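Local atomic coordinates of MIPZ (Caulobacter crescentus, PDB entry 2XJ9), a protein that positions the division plane as a P-loop ATPase that dimerises, binds the nucleoid and inhibits cell division. Residues A[132-136]-A[137-141]; A[113-117]-A[118-122]; A[218-222]-A[223-227]; A[198-201]-A[202-206]; A[48-51]-A[52-55]. The protein carries 1 engineered substitution. All coordinates share one frame; numbering follows the deposited sequence.

Contact 1 (A[132-136]-A[137-141]); sequences PMNDS and FVDFD. With AGS (phosphothiophosphoric acid-adenylate ester), chain F.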
# COMPACT_ATOMS: atom_id res chain seq x y z
N PRO A 132 5.11 1.28 10.53
CA PRO A 132 6.17 1.07 9.55
C PRO A 132 5.92 1.98 8.39
O PRO A 132 4.76 2.20 8.08
CB PRO A 132 5.92 -0.35 9.10
CG PRO A 132 4.46 -0.48 9.17
CD PRO A 132 4.03 0.31 10.37
N MET A 133 6.95 2.51 7.76
CA MET A 133 6.76 3.30 6.57
C MET A 133 7.86 3.07 5.54
O MET A 133 8.95 2.58 5.87
CB MET A 133 6.70 4.78 6.92
CG MET A 133 8.06 5.42 7.11
SD MET A 133 7.94 7.19 7.48
CE MET A 133 7.41 7.87 5.91
N ASN A 134 7.58 3.40 4.28
CA ASN A 134 8.59 3.36 3.24
C ASN A 134 9.51 4.56 3.37
O ASN A 134 9.10 5.65 3.79
CB ASN A 134 7.98 3.37 1.84
CG ASN A 134 7.30 2.07 1.47
OD1 ASN A 134 7.95 1.06 1.22
ND2 ASN A 134 5.97 2.10 1.39
N ASP A 135 10.75 4.35 3.00
CA ASP A 135 11.76 5.38 2.91
C ASP A 135 11.42 6.27 1.71
O ASP A 135 11.93 6.09 0.61
CB ASP A 135 13.09 4.68 2.70
CG ASP A 135 14.25 5.58 2.88
OD1 ASP A 135 15.26 5.38 2.16
OD2 ASP A 135 14.17 6.47 3.75
N SER A 136 10.53 7.23 1.90
CA SER A 136 9.95 7.92 0.76
C SER A 136 9.06 9.07 1.20
O SER A 136 8.29 8.95 2.15
CB SER A 136 9.12 6.93 -0.06
OG SER A 136 8.30 7.60 -1.01
N PHE A 137 9.18 10.19 0.50
CA PHE A 137 8.38 11.35 0.79
C PHE A 137 6.90 11.18 0.51
O PHE A 137 6.05 11.89 1.06
CB PHE A 137 8.95 12.53 0.06
CG PHE A 137 10.03 13.22 0.83
CD1 PHE A 137 11.36 13.04 0.49
CD2 PHE A 137 9.71 14.02 1.91
CE1 PHE A 137 12.35 13.67 1.21
CE2 PHE A 137 10.71 14.66 2.63
CZ PHE A 137 12.04 14.48 2.28
N VAL A 138 6.58 10.23 -0.35
CA VAL A 138 5.21 9.88 -0.65
C VAL A 138 4.55 9.31 0.60
O VAL A 138 3.44 9.69 0.94
CB VAL A 138 5.14 8.87 -1.81
CG1 VAL A 138 3.71 8.50 -2.13
CG2 VAL A 138 5.83 9.45 -3.02
N ASP A 139 5.25 8.40 1.28
CA ASP A 139 4.75 7.88 2.56
C ASP A 139 4.74 8.98 3.61
O ASP A 139 3.75 9.17 4.28
CB ASP A 139 5.59 6.70 3.07
CG ASP A 139 5.36 5.42 2.27
OD1 ASP A 139 5.11 5.47 1.06
OD2 ASP A 139 5.44 4.34 2.86
N PHE A 140 5.84 9.70 3.71
CA PHE A 140 6.00 10.70 4.74
C PHE A 140 4.87 11.72 4.77
O PHE A 140 4.63 12.35 5.79
CB PHE A 140 7.31 11.44 4.56
CG PHE A 140 7.57 12.46 5.62
CD1 PHE A 140 7.29 13.79 5.41
CD2 PHE A 140 8.09 12.09 6.83
CE1 PHE A 140 7.54 14.73 6.39
CE2 PHE A 140 8.34 13.02 7.81
CZ PHE A 140 8.06 14.34 7.59
N ASP A 141 4.17 11.89 3.65
CA ASP A 141 3.17 12.94 3.55
C ASP A 141 1.90 12.65 4.35
O ASP A 141 1.06 13.53 4.53
CB ASP A 141 2.79 13.16 2.09
CG ASP A 141 1.95 14.40 1.89
OD1 ASP A 141 0.87 14.28 1.27
OD2 ASP A 141 2.37 15.48 2.36
PG AGS F . -1.92 3.66 -1.98
S1G AGS F . -2.52 4.63 -2.97
O2G AGS F . -2.67 2.34 -1.74
O3G AGS F . -1.46 4.31 -0.71
PB AGS F . -0.07 3.38 -4.23
O1B AGS F . -0.57 2.14 -4.91
O2B AGS F . -0.48 4.77 -4.62
O3B AGS F . -0.51 3.21 -2.67
PA AGS F . 2.53 4.43 -4.39
O1A AGS F . 2.43 4.73 -5.85
O2A AGS F . 2.45 5.57 -3.41
O3A AGS F . 1.51 3.22 -4.12
O5' AGS F . 3.91 3.68 -4.10
C5' AGS F . 4.19 3.03 -2.87
C4' AGS F . 5.57 3.48 -2.39
O4' AGS F . 6.56 2.99 -3.27
C3' AGS F . 5.80 4.99 -2.36
O3' AGS F . 6.60 5.37 -1.23
C2' AGS F . 6.57 5.31 -3.61
O2' AGS F . 7.47 6.30 -3.15
C1' AGS F . 7.32 4.04 -3.88
N9 AGS F . 7.53 3.48 -5.26
C8 AGS F . 6.56 2.93 -6.00
N7 AGS F . 7.08 2.43 -7.14
C5 AGS F . 8.41 2.63 -7.13
C6 AGS F . 9.54 2.32 -8.06
N6 AGS F . 9.33 1.67 -9.24
N1 AGS F . 10.77 2.70 -7.66
C2 AGS F . 10.98 3.33 -6.48
N3 AGS F . 10.01 3.64 -5.59
C4 AGS F . 8.72 3.31 -5.87
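Phe140 N reaches back to Ser136 O (3.0 Å) as the chain leaves strand 128-134, bends through an inverse gamma turn centred on Asp135 and starts the short helix 137-140. Ser136 is the N-cap of that helix. Its OG accepts from Val138 N at 3.2 Å, and it sits there because the side chain swings away from its own backbone N (chi1 167°).

Asp139 turns back over the end of the strand, and its OD2 takes two N-H groups of Asn134. Asn134 ND2 arrives at 2.7 Å on the syn side, 19° out of the carboxylate plane, while Asn134 N comes from well above that plane. The amide and carboxylate stand steeply against each other. Asn134 OD1 is bound by Arg187 of the second subunit, and Asn134 ND2 also donates to Gly15 O, which holds the amide from both ends.

This strand-to-helix switch belongs to the nucleotide sandwich of a deviant Walker A ATPase, in which the analogue AGS lies between two subunits. Asp139 OD1 accepts from AGS O3' (2.7 Å) and Ser136 OG is hydrogen-bonded to AGS O2' (2.6 Å), so the helix start and its cap grip the two ribose hydroxyls of a nucleotide also held by Lys18, Ser19 and Thr20 of the second subunit. Beneath, Met133 bends at chi3 (-71°), bringing CE to 3.8 Å from Phe140 CB, near the edge of the Phe140 ring.

Contact 2 (A[113-117]-A[118-122]); sequences GGDSA and ITRMA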
# COMPACT_ATOMS: atom_id res chain seq x y z
N GLY A 113 -5.29 0.39 5.11
CA GLY A 113 -4.63 1.62 4.68
C GLY A 113 -5.59 2.72 4.30
O GLY A 113 -5.41 3.42 3.30
N GLY A 114 -6.64 2.87 5.07
CA GLY A 114 -7.49 4.02 4.94
C GLY A 114 -8.00 4.37 6.32
O GLY A 114 -7.36 4.06 7.33
N ASP A 115 -9.17 4.97 6.35
CA ASP A 115 -9.77 5.40 7.60
C ASP A 115 -11.08 4.65 7.86
O ASP A 115 -11.82 4.33 6.92
CB ASP A 115 -10.03 6.91 7.53
CG ASP A 115 -10.38 7.49 8.87
OD1 ASP A 115 -11.21 8.43 8.92
OD2 ASP A 115 -9.81 7.00 9.87
N SER A 116 -11.38 4.35 9.12
CA SER A 116 -12.64 3.69 9.46
C SER A 116 -12.93 3.76 10.95
O SER A 116 -12.08 4.17 11.75
CB SER A 116 -12.66 2.23 8.98
OG SER A 116 -11.62 1.47 9.57
N ALA A 117 -14.14 3.36 11.32
CA ALA A 117 -14.52 3.43 12.71
C ALA A 117 -13.67 2.46 13.50
O ALA A 117 -13.03 2.83 14.49
CB ALA A 117 -15.99 3.11 12.87
N ILE A 118 -13.65 1.20 13.07
CA ILE A 118 -12.94 0.19 13.82
C ILE A 118 -11.45 0.54 13.90
O ILE A 118 -10.81 0.37 14.93
CB ILE A 118 -13.17 -1.19 13.25
CG1 ILE A 118 -12.73 -1.26 11.80
CG2 ILE A 118 -14.64 -1.54 13.36
CD1 ILE A 118 -12.95 -2.64 11.19
N THR A 119 -10.91 1.06 12.81
CA THR A 119 -9.55 1.55 12.86
C THR A 119 -9.35 2.59 13.96
O THR A 119 -8.48 2.44 14.80
CB THR A 119 -9.11 2.09 11.52
OG1 THR A 119 -8.50 1.02 10.79
CG2 THR A 119 -8.09 3.21 11.70
N ARG A 120 -10.17 3.64 13.97
CA ARG A 120 -10.06 4.67 15.00
C ARG A 120 -10.25 4.11 16.42
O ARG A 120 -9.67 4.60 17.39
CB ARG A 120 -11.09 5.75 14.76
CG ARG A 120 -11.08 6.34 13.38
CD ARG A 120 -11.18 7.83 13.54
NE ARG A 120 -10.87 8.52 12.33
CZ ARG A 120 -9.85 9.31 12.00
NH1 ARG A 120 -8.85 9.68 12.79
NH2 ARG A 120 -9.89 9.76 10.76
N MET A 121 -11.10 3.10 16.54
CA MET A 121 -11.38 2.48 17.82
C MET A 121 -10.17 1.73 18.33
O MET A 121 -9.95 1.63 19.54
CB MET A 121 -12.54 1.48 17.69
CG MET A 121 -13.90 2.10 17.62
SD MET A 121 -14.86 1.38 18.95
CE MET A 121 -14.68 -0.37 18.59
N ALA A 122 -9.39 1.19 17.41
CA ALA A 122 -8.25 0.39 17.80
C ALA A 122 -7.13 1.29 18.27
O ALA A 122 -6.34 0.92 19.10
CB ALA A 122 -7.79 -0.47 16.64
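Asp115 and Arg120 form the outer part of this helix start, two residues on from Gly113, which touches a bound AGS. Asp115 OD1 lies 2.6 Å from Arg120 NH2 in a salt bridge whose hydrogen bond is weak. The carboxylate stands 84° to the guanidinium, and Asp115 OD2 lies over one face of the latter, so the two groups do not pair in a common plane. Asp115 CG points away from its backbone N (chi1 -168°), which carries the carboxylate over the first turn to the arginine. Arg44 of the second subunit lies against both side chains.

Ser116 follows as the N-cap. Its OG lies between the backbone N and the carbonyl carbon (chi1 60°) and accepts a weak bond from Thr119 N (3.3 Å). Ala117 then supplies a carbonyl for the regular turn, as Met121 N donates to Ala117 O at 2.8 Å.

The 113-117 loop comes from strand 106-110 of the parallel sheet. From this loop helix 117-124 sets off with one flank against helix 86-103: Ala117 and Met121 both lie on Val90, and Met121 also meets Phe93. Ile118 packs instead on Leu41 and Leu43, in the loop after strand 36-40.

Contact 3 (A[218-222]-A[223-227]); sequences LRDRV and IYREL. With AGS (phosphothiophosphoric acid-adenylate ester), chain D.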
# COMPACT_ATOMS: atom_id res chain seq x y z
N LEU A 218 13.51 -2.45 8.71
CA LEU A 218 13.72 -3.70 7.98
C LEU A 218 14.18 -3.38 6.56
O LEU A 218 13.95 -2.28 6.05
CB LEU A 218 12.44 -4.52 7.92
CG LEU A 218 11.77 -4.84 9.26
CD1 LEU A 218 10.69 -5.92 9.05
CD2 LEU A 218 12.80 -5.29 10.26
N ARG A 219 14.84 -4.32 5.92
CA ARG A 219 15.30 -4.07 4.57
C ARG A 219 14.47 -4.90 3.64
O ARG A 219 13.90 -5.90 4.05
CB ARG A 219 16.77 -4.40 4.43
CG ARG A 219 17.64 -3.51 5.29
CD ARG A 219 19.07 -3.51 4.81
NE ARG A 219 19.15 -3.63 3.35
CZ ARG A 219 20.23 -3.36 2.63
NH1 ARG A 219 20.20 -3.50 1.31
NH2 ARG A 219 21.35 -2.96 3.23
N ASP A 220 14.40 -4.48 2.39
CA ASP A 220 13.70 -5.23 1.36
C ASP A 220 14.33 -6.62 1.27
O ASP A 220 15.52 -6.76 1.06
CB ASP A 220 13.83 -4.46 0.04
CG ASP A 220 12.82 -4.89 -1.00
OD1 ASP A 220 11.91 -5.68 -0.68
OD2 ASP A 220 12.93 -4.42 -2.16
N ARG A 221 13.53 -7.66 1.47
CA ARG A 221 14.07 -9.01 1.52
C ARG A 221 13.05 -10.04 1.12
O ARG A 221 12.03 -10.19 1.78
CB ARG A 221 14.51 -9.32 2.93
CG ARG A 221 15.77 -8.62 3.34
CD ARG A 221 16.58 -9.52 4.25
NE ARG A 221 17.93 -9.01 4.42
CZ ARG A 221 18.27 -8.16 5.37
NH1 ARG A 221 17.34 -7.72 6.22
NH2 ARG A 221 19.52 -7.73 5.47
N VAL A 222 13.35 -10.77 0.07
CA VAL A 222 12.48 -11.84 -0.40
C VAL A 222 11.89 -12.71 0.70
O VAL A 222 10.75 -13.15 0.61
CB VAL A 222 13.26 -12.78 -1.35
CG1 VAL A 222 12.31 -13.44 -2.34
CG2 VAL A 222 14.35 -11.99 -2.08
N ILE A 223 12.68 -12.99 1.73
CA ILE A 223 12.29 -13.91 2.78
C ILE A 223 11.15 -13.34 3.63
O ILE A 223 10.44 -14.08 4.34
CB ILE A 223 13.51 -14.31 3.68
CG1 ILE A 223 13.14 -15.42 4.65
CG2 ILE A 223 14.05 -13.10 4.42
CD1 ILE A 223 12.74 -16.71 3.97
N TYR A 224 10.96 -12.02 3.54
CA TYR A 224 9.88 -11.37 4.28
C TYR A 224 8.54 -11.50 3.56
O TYR A 224 7.50 -11.05 4.06
CB TYR A 224 10.18 -9.90 4.49
CG TYR A 224 11.23 -9.60 5.55
CD1 TYR A 224 11.40 -10.43 6.65
CD2 TYR A 224 12.04 -8.48 5.45
CE1 TYR A 224 12.36 -10.16 7.61
CE2 TYR A 224 12.99 -8.21 6.41
CZ TYR A 224 13.14 -9.05 7.48
OH TYR A 224 14.08 -8.77 8.44
N ARG A 225 8.56 -12.12 2.38
CA ARG A 225 7.42 -12.00 1.49
C ARG A 225 7.19 -13.31 0.80
O ARG A 225 6.12 -13.56 0.27
CB ARG A 225 7.70 -10.92 0.45
CG ARG A 225 7.62 -11.44 -0.93
CD ARG A 225 7.72 -10.36 -1.95
NE ARG A 225 9.03 -9.83 -2.10
CZ ARG A 225 9.42 -8.59 -2.31
NH1 ARG A 225 10.72 -8.42 -2.45
NH2 ARG A 225 8.60 -7.54 -2.36
N GLU A 226 8.22 -14.13 0.81
CA GLU A 226 8.31 -15.32 -0.03
C GLU A 226 7.52 -16.49 0.54
O GLU A 226 7.12 -17.38 -0.21
CB GLU A 226 9.78 -15.70 -0.18
CG GLU A 226 10.01 -16.93 -1.01
CD GLU A 226 11.47 -17.36 -1.02
OE1 GLU A 226 12.13 -17.23 0.04
OE2 GLU A 226 11.95 -17.84 -2.08
N LEU A 227 7.28 -16.48 1.85
CA LEU A 227 6.65 -17.61 2.52
C LEU A 227 5.15 -17.41 2.78
O LEU A 227 4.48 -18.27 3.38
CB LEU A 227 7.37 -17.92 3.82
CG LEU A 227 8.84 -18.27 3.63
CD1 LEU A 227 9.56 -18.35 4.97
CD2 LEU A 227 8.92 -19.58 2.89
PG AGS D . -2.13 -2.35 2.85
S1G AGS D . -2.55 -0.88 2.81
O2G AGS D . -2.44 -3.15 1.61
O3G AGS D . -2.54 -3.12 4.09
PB AGS D . 0.36 -3.00 4.13
O1B AGS D . 0.80 -1.83 4.98
O2B AGS D . -0.38 -4.21 4.65
O3B AGS D . -0.51 -2.34 2.94
PA AGS D . 2.21 -4.98 3.25
O1A AGS D . 2.61 -5.51 4.61
O2A AGS D . 1.28 -5.77 2.40
O3A AGS D . 1.68 -3.49 3.37
O5' AGS D . 3.53 -4.67 2.40
C5' AGS D . 3.42 -4.13 1.10
C4' AGS D . 4.13 -5.03 0.08
O4' AGS D . 5.48 -5.02 0.46
C3' AGS D . 3.74 -6.50 0.12
O3' AGS D . 3.89 -7.04 -1.19
C2' AGS D . 4.76 -7.21 0.99
O2' AGS D . 4.90 -8.56 0.52
C1' AGS D . 5.97 -6.33 0.75
N9 AGS D . 6.91 -6.03 1.86
C8 AGS D . 6.65 -5.26 2.94
N7 AGS D . 7.75 -5.13 3.73
C5 AGS D . 8.74 -5.81 3.12
C6 AGS D . 10.14 -6.08 3.39
N6 AGS D . 10.71 -5.58 4.51
N1 AGS D . 10.82 -6.82 2.49
C2 AGS D . 10.26 -7.33 1.38
N3 AGS D . 8.99 -7.13 1.06
C4 AGS D . 8.20 -6.39 1.88
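Arg221 O accepts from Tyr224 N at 2.8 Å, in a turn beside the adenine of AGS. Backbone atoms next to this turn meet the base: Arg221 N donates to AGS N1 (3.0 Å), and AGS N6 donates to Arg219 O (3.2 Å).

Tyr224 lies alongside Arg221, pointing the same way, with Arg221 CB 3.6 Å from Tyr224 CD2. Arg219 O sits at the ring edge in its plane, and Leu218 CD1 lies over one face toward the rim, while Leu218 CB is 4.0 Å from Tyr224 CE2. His24 meets the ring edge-to-face, and Tyr224 OH is hydrogen-bonded to Glu256, which also forms a salt bridge with Arg221.

Arg225 bends at chi3 (74°) and lays its guanidinium face against AGS N3, offset toward the rim. Across from it, Asp220 OD1 makes a salt bridge to Arg225 NH1 at 3.5 Å, the two groups steeply inclined. Glu192 of the second subunit holds Arg225 NH1 as well.

The pattern of one donor to N1 and one acceptor for N6 matches the Watson-Crick edge of adenine, consistent with selection of this base by main-chain atoms. The acidic partners, one of them from the other subunit, would probably offset part of the charge of Arg225 beside the base.

Contact 4 (A[198-201]-A[202-206]); sequences RLED and RLNAL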
# COMPACT_ATOMS: atom_id res chain seq x y z
N ARG A 198 17.79 13.43 3.55
CA ARG A 198 16.79 14.49 3.57
C ARG A 198 15.60 14.03 4.38
O ARG A 198 14.99 14.81 5.12
CB ARG A 198 16.33 14.86 2.16
CG ARG A 198 17.42 15.28 1.20
CD ARG A 198 16.80 15.96 -0.03
NE ARG A 198 17.23 15.39 -1.27
CZ ARG A 198 17.79 15.95 -2.35
NH1 ARG A 198 18.09 17.23 -2.50
NH2 ARG A 198 18.05 15.10 -3.33
N LEU A 199 15.26 12.74 4.23
CA LEU A 199 14.08 12.20 4.89
C LEU A 199 14.36 12.07 6.37
O LEU A 199 13.56 12.50 7.19
CB LEU A 199 13.65 10.87 4.26
CG LEU A 199 12.36 10.17 4.69
CD1 LEU A 199 11.21 11.12 4.99
CD2 LEU A 199 11.95 9.20 3.61
N GLU A 200 15.53 11.53 6.71
CA GLU A 200 15.83 11.28 8.12
C GLU A 200 15.77 12.55 8.96
O GLU A 200 15.37 12.51 10.11
CB GLU A 200 17.18 10.60 8.28
CG GLU A 200 17.51 10.28 9.73
CD GLU A 200 18.71 9.36 9.87
OE1 GLU A 200 18.94 8.53 8.95
OE2 GLU A 200 19.43 9.47 10.89
N ASP A 201 16.14 13.68 8.37
CA ASP A 201 16.02 14.95 9.07
C ASP A 201 14.57 15.26 9.43
O ASP A 201 14.26 15.50 10.59
CB ASP A 201 16.59 16.10 8.24
CG ASP A 201 18.06 15.90 7.89
OD1 ASP A 201 18.46 16.26 6.75
OD2 ASP A 201 18.82 15.40 8.76
N ARG A 202 13.68 15.27 8.43
CA ARG A 202 12.29 15.62 8.69
C ARG A 202 11.71 14.61 9.68
O ARG A 202 10.89 14.95 10.54
CB ARG A 202 11.45 15.57 7.40
CG ARG A 202 12.09 16.18 6.17
CD ARG A 202 12.32 17.69 6.29
NE ARG A 202 13.75 17.97 6.19
CZ ARG A 202 14.38 18.24 5.05
NH1 ARG A 202 13.69 18.30 3.92
NH2 ARG A 202 15.70 18.46 5.04
N LEU A 203 12.14 13.36 9.55
CA LEU A 203 11.64 12.30 10.39
C LEU A 203 11.88 12.64 11.86
O LEU A 203 11.03 12.38 12.71
CB LEU A 203 12.32 10.99 10.03
CG LEU A 203 11.38 9.80 10.03
CD1 LEU A 203 9.95 10.29 9.88
CD2 LEU A 203 11.76 8.88 8.89
N ASN A 204 13.04 13.20 12.15
CA ASN A 204 13.37 13.58 13.51
C ASN A 204 12.60 14.81 13.96
O ASN A 204 12.06 14.84 15.07
CB ASN A 204 14.87 13.80 13.68
CG ASN A 204 15.67 12.53 13.48
OD1 ASN A 204 15.24 11.45 13.89
ND2 ASN A 204 16.84 12.64 12.85
N ALA A 205 12.54 15.82 13.11
CA ALA A 205 11.88 17.07 13.45
C ALA A 205 10.46 16.78 13.85
O ALA A 205 9.96 17.28 14.86
CB ALA A 205 11.91 18.03 12.28
N LEU A 206 9.82 15.93 13.04
CA LEU A 206 8.43 15.53 13.25
C LEU A 206 8.24 14.78 14.55
O LEU A 206 7.24 14.97 15.23
CB LEU A 206 7.96 14.66 12.09
CG LEU A 206 6.47 14.34 12.07
CD1 LEU A 206 5.69 15.61 12.14
CD2 LEU A 206 6.12 13.57 10.80
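Arg202 folds back over the preceding turn, so that the face of its guanidinium lies on Arg198 O, which sits 3.4 Å above the plane, over its centre. The bend at chi2 (-65°), followed by another at chi3, brings the flat group there, while Arg202 CG rests 3.4 Å from Arg198 O. Asp201 comes in beside it with its carboxylate turned 24° from the guanidinium plane, but Asp201 OD1 stays 3.9 Å from Arg202 NH2, a long salt bridge.

Glu200 and Asn204 run side by side and point the same way, with the carboxylate and amide planes nearly at right angles. Glu200 CG is 4.0 Å from Asn204 ND2. Leu199 and Leu203 meet more loosely on another side, Leu199 CG 4.4 Å from Leu203 CD2.

The backbone beneath is regular: Leu203 N donates to Leu199 O at 2.9 Å and Ala205 N to Asp201 O at 3.1 Å. Both leucines pack on Phe140, and Arg202 joins them there, whereas Glu200 is exposed. Such a division between a buried leucine ridge and charged flanks marks an amphipathic helix, here helix 194-210, which links strands 180-186 and 213-215 of the parallel sheet in this P-loop fold.

Contact 5 (A[48-51]-A[52-55]); sequences SARF and FENR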
# COMPACT_ATOMS: atom_id res chain seq x y z
N SER A 48 -3.39 -10.56 7.19
CA SER A 48 -2.95 -11.32 8.36
C SER A 48 -3.83 -12.54 8.53
O SER A 48 -3.34 -13.63 8.78
CB SER A 48 -2.99 -10.48 9.63
OG SER A 48 -2.48 -9.17 9.45
N ALA A 49 -5.15 -12.37 8.38
CA ALA A 49 -6.08 -13.51 8.45
C ALA A 49 -5.78 -14.60 7.39
O ALA A 49 -5.73 -15.80 7.71
CB ALA A 49 -7.51 -13.01 8.33
N ARG A 50 -5.60 -14.17 6.15
CA ARG A 50 -5.15 -15.06 5.09
C ARG A 50 -3.82 -15.73 5.44
O ARG A 50 -3.64 -16.91 5.16
CB ARG A 50 -4.99 -14.28 3.77
CG ARG A 50 -6.29 -13.68 3.21
CD ARG A 50 -6.99 -14.59 2.19
NE ARG A 50 -6.51 -15.98 2.28
CZ ARG A 50 -5.73 -16.56 1.38
NH1 ARG A 50 -5.33 -17.82 1.54
NH2 ARG A 50 -5.34 -15.89 0.30
N PHE A 51 -2.88 -15.00 6.03
CA PHE A 51 -1.62 -15.62 6.37
C PHE A 51 -1.87 -16.86 7.19
O PHE A 51 -1.38 -17.93 6.88
CB PHE A 51 -0.69 -14.68 7.12
CG PHE A 51 0.63 -15.32 7.49
CD1 PHE A 51 1.63 -15.49 6.55
CD2 PHE A 51 0.86 -15.78 8.78
CE1 PHE A 51 2.84 -16.09 6.89
CE2 PHE A 51 2.06 -16.39 9.13
CZ PHE A 51 3.05 -16.54 8.20
N PHE A 52 -2.66 -16.71 8.24
CA PHE A 52 -2.86 -17.78 9.21
C PHE A 52 -3.82 -18.87 8.76
O PHE A 52 -3.71 -20.02 9.19
CB PHE A 52 -3.21 -17.22 10.59
CG PHE A 52 -2.07 -16.47 11.22
CD1 PHE A 52 -2.09 -15.10 11.32
CD2 PHE A 52 -0.96 -17.16 11.69
CE1 PHE A 52 -1.04 -14.42 11.89
CE2 PHE A 52 0.09 -16.49 12.25
CZ PHE A 52 0.06 -15.12 12.35
N GLU A 53 -4.77 -18.54 7.89
CA GLU A 53 -5.49 -19.60 7.20
C GLU A 53 -4.55 -20.49 6.36
O GLU A 53 -4.78 -21.70 6.26
CB GLU A 53 -6.59 -19.04 6.31
CG GLU A 53 -7.63 -18.28 7.07
CD GLU A 53 -8.64 -17.60 6.17
OE1 GLU A 53 -8.43 -17.63 4.92
OE2 GLU A 53 -9.63 -17.04 6.73
N ASN A 54 -3.51 -19.90 5.78
CA ASN A 54 -2.54 -20.67 5.01
C ASN A 54 -1.65 -21.50 5.93
O ASN A 54 -1.20 -22.57 5.55
CB ASN A 54 -1.67 -19.75 4.13
CG ASN A 54 -2.48 -18.97 3.11
OD1 ASN A 54 -3.50 -19.44 2.61
ND2 ASN A 54 -2.01 -17.76 2.79
N ARG A 55 -1.39 -20.99 7.13
CA ARG A 55 -0.55 -21.69 8.09
C ARG A 55 -1.28 -22.92 8.57
O ARG A 55 -0.76 -24.03 8.54
CB ARG A 55 -0.26 -20.79 9.28
CG ARG A 55 0.77 -21.32 10.27
CD ARG A 55 1.11 -20.21 11.26
NE ARG A 55 2.13 -20.57 12.22
CZ ARG A 55 3.41 -20.23 12.12
NH1 ARG A 55 3.84 -19.54 11.09
NH2 ARG A 55 4.28 -20.60 13.05
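Phe51 and Phe52, neighbours along helix 47-62, make an aromatic edge-to-face pair. The edge of Phe51 is directed at the face of Phe52, with Phe51 CD2 over the centre of that ring, planes at 90° and centroids 4.9 Å apart. Phe51 CG points away from its backbone N (chi1 179°) and Phe52 CG lies beside its backbone N, anti to the carbonyl carbon (chi1 -68°), and these different torsions bring the two rings together. Val23 and Val26 of helix 18-30 pack on Phe51 and Phe52 respectively.

The main chain supplies the helical bonds, among them Glu53 N to Ala49 O at 2.9 Å and Phe52 N to Ser48 O at 3.2 Å. This is the helix of the beta-alpha-beta unit between strands 36-40 and 70-72.

Ionic contacts lie elsewhere on the helix. Arg50 NE faces Glu53 OE1 at 3.7 Å, a long salt bridge with the oxygen near the plane of the guanidinium. Each group has a stronger partner: Arg46 for Glu53, and Asp141 of the second subunit for Arg50. Arg55 forms a salt bridge with Asp236.

The helix therefore combines an apolar aromatic flank inside its own subunit with one charge, that of Arg50, paired across the dimer, a pairing that would probably depend on the second chain being in place.

Contacts 1 and 3 serve the same kind of site from two subunits: contact 3 of one chain binds the adenine of a nucleotide whose ribose is held by contact 1 of the other, and Arg225 packs on Ser136 across the interface. Within one chain their centres are 18 Å apart. Contact 4 backs contact 1, touching it where Phe140 CZ comes 3.6 Å from Arg202 CB. Contact 5, its nearest atoms about 4 Å from those of contact 3 without touching, meets contact 1 of the second subunit through the Arg50-Asp141 salt bridge. Contact 2 stands 27 Å, centre to centre, from contact 3; its Gly113 touches a bound nucleotide.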